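Local coordinates for protein dihydropteroate synthase (Xanthomonas albilineans, PDB 6Q62) that probably catalyses the condensation of 4-aminobenzoate with 6-hydroxymethyl-7,8-dihydropterin diphosphate to give 7,8-dihydropteroate, a step in folate biosynthesis, at residues Met118-Gln123 and Pro140-His145; Leu187-Gly192 and Cys213-Pro218. All coordinates share one frame; numbering follows the deposited sequence.

Contact 1: Met118-Gln123 and Pro140-His145; sequences MINDVQ and PVVLMH. With 6GU (6-chloroguanine), chain E.
Strands 118-121 and 141-144 run parallel, with axes 4.6 Å apart and at 9°. Backbone hydrogen bonds zigzag between them: Ile119 N donates to Pro140 O, Val142 N to Ile119 O at 2.8 Å, and Asp121 N to Val142 O. A weak fourth runs from Met144 N to Asp121 O. Where the strands end, one water donates to both Val122 O and Met144 O. Asn120 and Val142 lie side by side on one face of the sheet, with Val142 CB 3.5 Å from Asn120 OD1. With CG anti to the backbone N (chi1 168°), the Asn120 amide reaches 6-chloroguanine. The ligand N2 donates to Asn120 OD1 at 2.7 Å, almost straight, and Asn120 ND2 to the ligand N3 at 3.0 Å. Met144 bends at chi3 (80°); its SD comes within 3.6 Å of the ligand N1, and its CE packs 3.7 Å from Val122 CB. On the opposite face, Asp121 OD1 accepts from Gln123 N in an Asx turn. Helix 130-137 connects the strands, making a beta-alpha-beta unit of the TIM barrel. The carboxamide gives the ligand's N2/N3 edge one acceptor and one donor, and ND2 also bonds Asp61 OD2, which helps fix the amide flip.

Contact 2: Leu187-Gly192 and Cys213-Pro218; sequences LLIDPG and CELGVP. With 6GU (6-chloroguanine), chain E.
From Leu215 to Pro218, a loop packs against one side of strand 187-190. Leu215 reaches the strand first. Its CD1 meets Ile189 CD1 tip to tip at 3.7 Å, the two side chains crossing at about a right angle. The chain turns at Gly216, where phi is positive, and Val217 then points toward the strand. Its CG2 is the main apolar contact of the loop and lies 3.6 Å from Ile189 CG1. Ile189 holds CG1 in the crowded position between its backbone N and carbonyl carbon. This places both CG1 and CD1 against Val217 CG2, with Ile189 CG2 close by, and these side chains also cross at about a right angle. The other methyl of Val217, CG1, lies more loosely by Leu187 CB. Pro218 ends the segment and makes the polar link. Ile189 N donates to Pro218 O at 3.0 Å, nearly along the C=O axis, and Leu188 CA adds a CA-H...O contact to the same oxygen. The ring sets its CD 3.4 Å from Leu187 O. Farther along the strand, Asp190 turns away from the loop. Its OD2 accepts from N2 of 6-chloroguanine at 2.8 Å and lies 2.6 Å from the ligand N1. Its OD1 accepts from Gly192 N in an Asx turn, which helps set the carboxylate. The loop runs from helix 209-212 to strand 220-221. The Ile189 backbone also bonds Leu220, so the two ends of the sheet join, as expected for a closed TIM barrel. Helix 162-179 covers Leu187 and Leu215, and strand 141-144 borders strand 187-190.

Contacts 1 and 2 follow one another along the chain, and their centres are about 11 Å apart. They meet where strands 141-144 and 187-190 lie next to each other in the parallel sheet of the barrel. Leu143 N is 2.9 Å from Leu188 O and His145 N is 3.0 Å from Asp190 O, both probable hydrogen bonds. Met144 CG packs 3.6 Å from both Gly192 CA and Asp190 CG. Contact 1 supplies the Asn120 carboxamide and contact 2 the Asp190 carboxylate to the same end of 6-chloroguanine, so the ligand N2 is shared by both. Lys226 NZ also hydrogen-bonds the ligand. The pocket is consistent with the pterin site of this family.

Contact 1: Met118-Gln123 and Pro140-His145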
# COMPACT_ATOMS: atom_id res chain seq x y z
N MET A 118 23.26 12.18 11.10
CA MET A 118 23.21 12.03 9.64
C MET A 118 22.81 13.38 9.10
O MET A 118 22.10 14.14 9.78
CB MET A 118 22.16 10.94 9.23
CG MET A 118 21.86 10.89 7.73
SD MET A 118 20.54 9.70 7.31
CE MET A 118 21.33 8.19 7.78
N ILE A 119 23.23 13.67 7.88
CA ILE A 119 22.89 14.91 7.18
C ILE A 119 22.15 14.52 5.93
O ILE A 119 22.59 13.65 5.19
CB ILE A 119 24.17 15.75 6.87
CG1 ILE A 119 24.79 16.25 8.20
CG2 ILE A 119 23.86 16.95 5.93
CD1 ILE A 119 26.27 16.59 8.14
N ASN A 120 21.00 15.16 5.71
CA ASN A 120 20.19 14.91 4.51
C ASN A 120 20.26 16.21 3.73
O ASN A 120 19.64 17.19 4.12
CB ASN A 120 18.76 14.50 4.89
CG ASN A 120 17.86 14.53 3.69
OD1 ASN A 120 18.32 14.38 2.57
ND2 ASN A 120 16.56 14.74 3.90
N ASP A 121 21.03 16.22 2.65
CA ASP A 121 21.26 17.45 1.90
C ASP A 121 20.62 17.48 0.51
O ASP A 121 21.15 16.87 -0.42
CB ASP A 121 22.76 17.73 1.82
CG ASP A 121 23.12 19.07 1.20
OD1 ASP A 121 22.19 19.83 0.84
OD2 ASP A 121 24.31 19.35 1.07
N VAL A 122 19.58 18.29 0.36
CA VAL A 122 18.87 18.48 -0.90
C VAL A 122 19.79 19.05 -1.99
O VAL A 122 19.48 18.89 -3.18
CB VAL A 122 17.55 19.29 -0.77
CG1 VAL A 122 16.52 18.57 0.09
CG2 VAL A 122 17.80 20.72 -0.25
N GLN A 123 20.90 19.72 -1.60
CA GLN A 123 21.86 20.29 -2.54
C GLN A 123 23.06 19.39 -2.83
O GLN A 123 23.96 19.79 -3.58
CB GLN A 123 22.32 21.67 -2.04
CG GLN A 123 21.28 22.74 -2.33
CD GLN A 123 21.34 23.16 -3.79
OE1 GLN A 123 20.41 22.93 -4.57
NE2 GLN A 123 22.45 23.77 -4.20
N PRO A 140 26.93 9.87 8.24
CA PRO A 140 26.38 9.57 6.92
C PRO A 140 25.73 10.80 6.29
O PRO A 140 25.24 11.68 7.00
CB PRO A 140 25.33 8.48 7.21
CG PRO A 140 25.78 7.85 8.53
CD PRO A 140 26.35 9.01 9.29
N VAL A 141 25.64 10.80 4.97
CA VAL A 141 25.07 11.95 4.25
C VAL A 141 24.25 11.48 3.06
O VAL A 141 24.69 10.61 2.31
CB VAL A 141 26.14 13.01 3.83
CG1 VAL A 141 27.20 12.37 2.91
CG2 VAL A 141 25.48 14.21 3.13
N VAL A 142 23.08 12.09 2.87
CA VAL A 142 22.24 11.81 1.72
C VAL A 142 22.55 12.84 0.65
O VAL A 142 22.42 14.03 0.90
CB VAL A 142 20.73 11.86 2.06
CG1 VAL A 142 19.88 11.54 0.83
CG2 VAL A 142 20.36 10.94 3.23
N LEU A 143 22.88 12.38 -0.56
CA LEU A 143 23.11 13.23 -1.71
C LEU A 143 21.88 13.14 -2.61
O LEU A 143 21.64 12.11 -3.23
CB LEU A 143 24.37 12.77 -2.46
CG LEU A 143 25.67 12.61 -1.62
CD1 LEU A 143 26.79 12.01 -2.47
CD2 LEU A 143 26.14 13.96 -1.02
N MET A 144 21.11 14.20 -2.66
CA MET A 144 19.88 14.20 -3.44
C MET A 144 20.05 14.94 -4.76
O MET A 144 20.90 15.84 -4.86
CB MET A 144 18.77 14.85 -2.59
CG MET A 144 17.34 14.54 -3.08
SD MET A 144 16.11 15.70 -2.43
CE MET A 144 16.36 17.09 -3.54
N HIS A 145 19.25 14.58 -5.76
CA HIS A 145 19.26 15.29 -7.03
C HIS A 145 18.21 16.39 -7.04
O HIS A 145 17.03 16.15 -6.77
CB HIS A 145 19.02 14.37 -8.23
CG HIS A 145 18.87 15.13 -9.53
ND1 HIS A 145 17.64 15.58 -9.97
CD2 HIS A 145 19.82 15.53 -10.41
CE1 HIS A 145 17.87 16.24 -11.11
NE2 HIS A 145 19.16 16.22 -11.42
CL6 6GU E . 12.41 13.35 -1.61
N1 6GU E . 14.48 13.39 -0.24
C2 6GU E . 15.31 14.01 0.70
N2 6GU E . 16.48 13.43 0.85
N3 6GU E . 15.00 15.15 1.41
C4 6GU E . 13.76 15.69 1.10
C5 6GU E . 12.88 15.12 0.14
C6 6GU E . 13.34 13.99 -0.46
N7 6GU E . 11.74 15.91 0.05
C8 6GU E . 11.97 16.94 0.96
N9 6GU E . 13.16 16.83 1.61
O HOH W 1 21.14 18.52 -5.20

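Contact 2: Leu187-Gly192 and Cys213-Pro218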
# COMPACT_ATOMS: atom_id res chain seq x y z
N LEU A 187 27.88 7.26 2.43
CA LEU A 187 27.03 7.93 1.43
C LEU A 187 25.72 7.22 1.19
O LEU A 187 25.68 5.99 1.18
CB LEU A 187 27.76 8.04 0.08
CG LEU A 187 29.11 8.78 0.07
CD1 LEU A 187 29.70 8.79 -1.33
CD2 LEU A 187 28.98 10.20 0.59
N LEU A 188 24.66 8.01 0.90
CA LEU A 188 23.35 7.53 0.47
C LEU A 188 23.02 8.44 -0.70
O LEU A 188 23.52 9.57 -0.75
CB LEU A 188 22.27 7.70 1.55
CG LEU A 188 22.46 6.87 2.83
CD1 LEU A 188 23.15 7.68 3.89
CD2 LEU A 188 21.11 6.42 3.37
N ILE A 189 22.21 7.94 -1.65
CA ILE A 189 21.80 8.78 -2.79
C ILE A 189 20.29 8.81 -2.87
O ILE A 189 19.62 7.93 -2.34
CB ILE A 189 22.47 8.39 -4.12
CG1 ILE A 189 22.11 6.91 -4.51
CG2 ILE A 189 23.97 8.68 -4.06
CD1 ILE A 189 22.65 6.47 -5.89
N ASP A 190 19.75 9.84 -3.53
CA ASP A 190 18.31 9.99 -3.60
C ASP A 190 18.01 10.69 -4.93
O ASP A 190 18.58 11.76 -5.18
CB ASP A 190 17.90 10.86 -2.41
CG ASP A 190 16.43 11.17 -2.27
OD1 ASP A 190 15.71 11.11 -3.29
OD2 ASP A 190 16.01 11.51 -1.17
N PRO A 191 17.10 10.14 -5.76
CA PRO A 191 16.78 10.81 -7.05
C PRO A 191 16.02 12.11 -6.93
O PRO A 191 15.80 12.79 -7.94
CB PRO A 191 15.94 9.76 -7.78
CG PRO A 191 15.30 8.98 -6.70
CD PRO A 191 16.33 8.88 -5.60
N GLY A 192 15.56 12.43 -5.73
CA GLY A 192 14.86 13.68 -5.47
C GLY A 192 13.51 13.77 -6.13
O GLY A 192 13.28 14.68 -6.95
N CYS A 213 20.29 1.81 -8.05
CA CYS A 213 20.74 0.94 -6.96
C CYS A 213 22.05 0.22 -7.28
O CYS A 213 22.65 -0.39 -6.39
CB CYS A 213 19.63 -0.04 -6.58
SG CYS A 213 18.17 0.78 -5.92
N GLU A 214 22.50 0.31 -8.54
CA GLU A 214 23.74 -0.31 -9.02
C GLU A 214 25.00 0.55 -8.79
O GLU A 214 26.09 0.15 -9.22
CB GLU A 214 23.59 -0.68 -10.52
N LEU A 215 24.87 1.68 -8.05
CA LEU A 215 26.00 2.58 -7.76
C LEU A 215 26.75 2.23 -6.48
O LEU A 215 27.67 2.94 -6.07
CB LEU A 215 25.55 4.06 -7.77
CG LEU A 215 24.98 4.57 -9.11
CD1 LEU A 215 24.60 6.06 -9.03
CD2 LEU A 215 25.97 4.35 -10.25
N GLY A 216 26.36 1.10 -5.86
CA GLY A 216 27.01 0.58 -4.66
C GLY A 216 26.71 1.33 -3.38
O GLY A 216 27.38 1.12 -2.36
N VAL A 217 25.70 2.22 -3.42
CA VAL A 217 25.34 3.02 -2.25
C VAL A 217 23.84 2.90 -1.98
O VAL A 217 23.06 2.84 -2.93
CB VAL A 217 25.83 4.51 -2.32
CG1 VAL A 217 27.36 4.61 -2.42
CG2 VAL A 217 25.18 5.25 -3.48
N PRO A 218 23.41 2.86 -0.70
CA PRO A 218 21.96 2.80 -0.40
C PRO A 218 21.18 3.95 -1.02
O PRO A 218 21.69 5.08 -1.10
CB PRO A 218 21.89 2.88 1.12
CG PRO A 218 23.26 2.55 1.60
CD PRO A 218 24.21 2.95 0.54
CL6 6GU E . 12.41 13.35 -1.61
N1 6GU E . 14.48 13.39 -0.24
C2 6GU E . 15.31 14.01 0.70
N2 6GU E . 16.48 13.43 0.85
N3 6GU E . 15.00 15.15 1.41
C4 6GU E . 13.76 15.69 1.10
C5 6GU E . 12.88 15.12 0.14
C6 6GU E . 13.34 13.99 -0.46
N7 6GU E . 11.74 15.91 0.05
C8 6GU E . 11.97 16.94 0.96
N9 6GU E . 13.16 16.83 1.61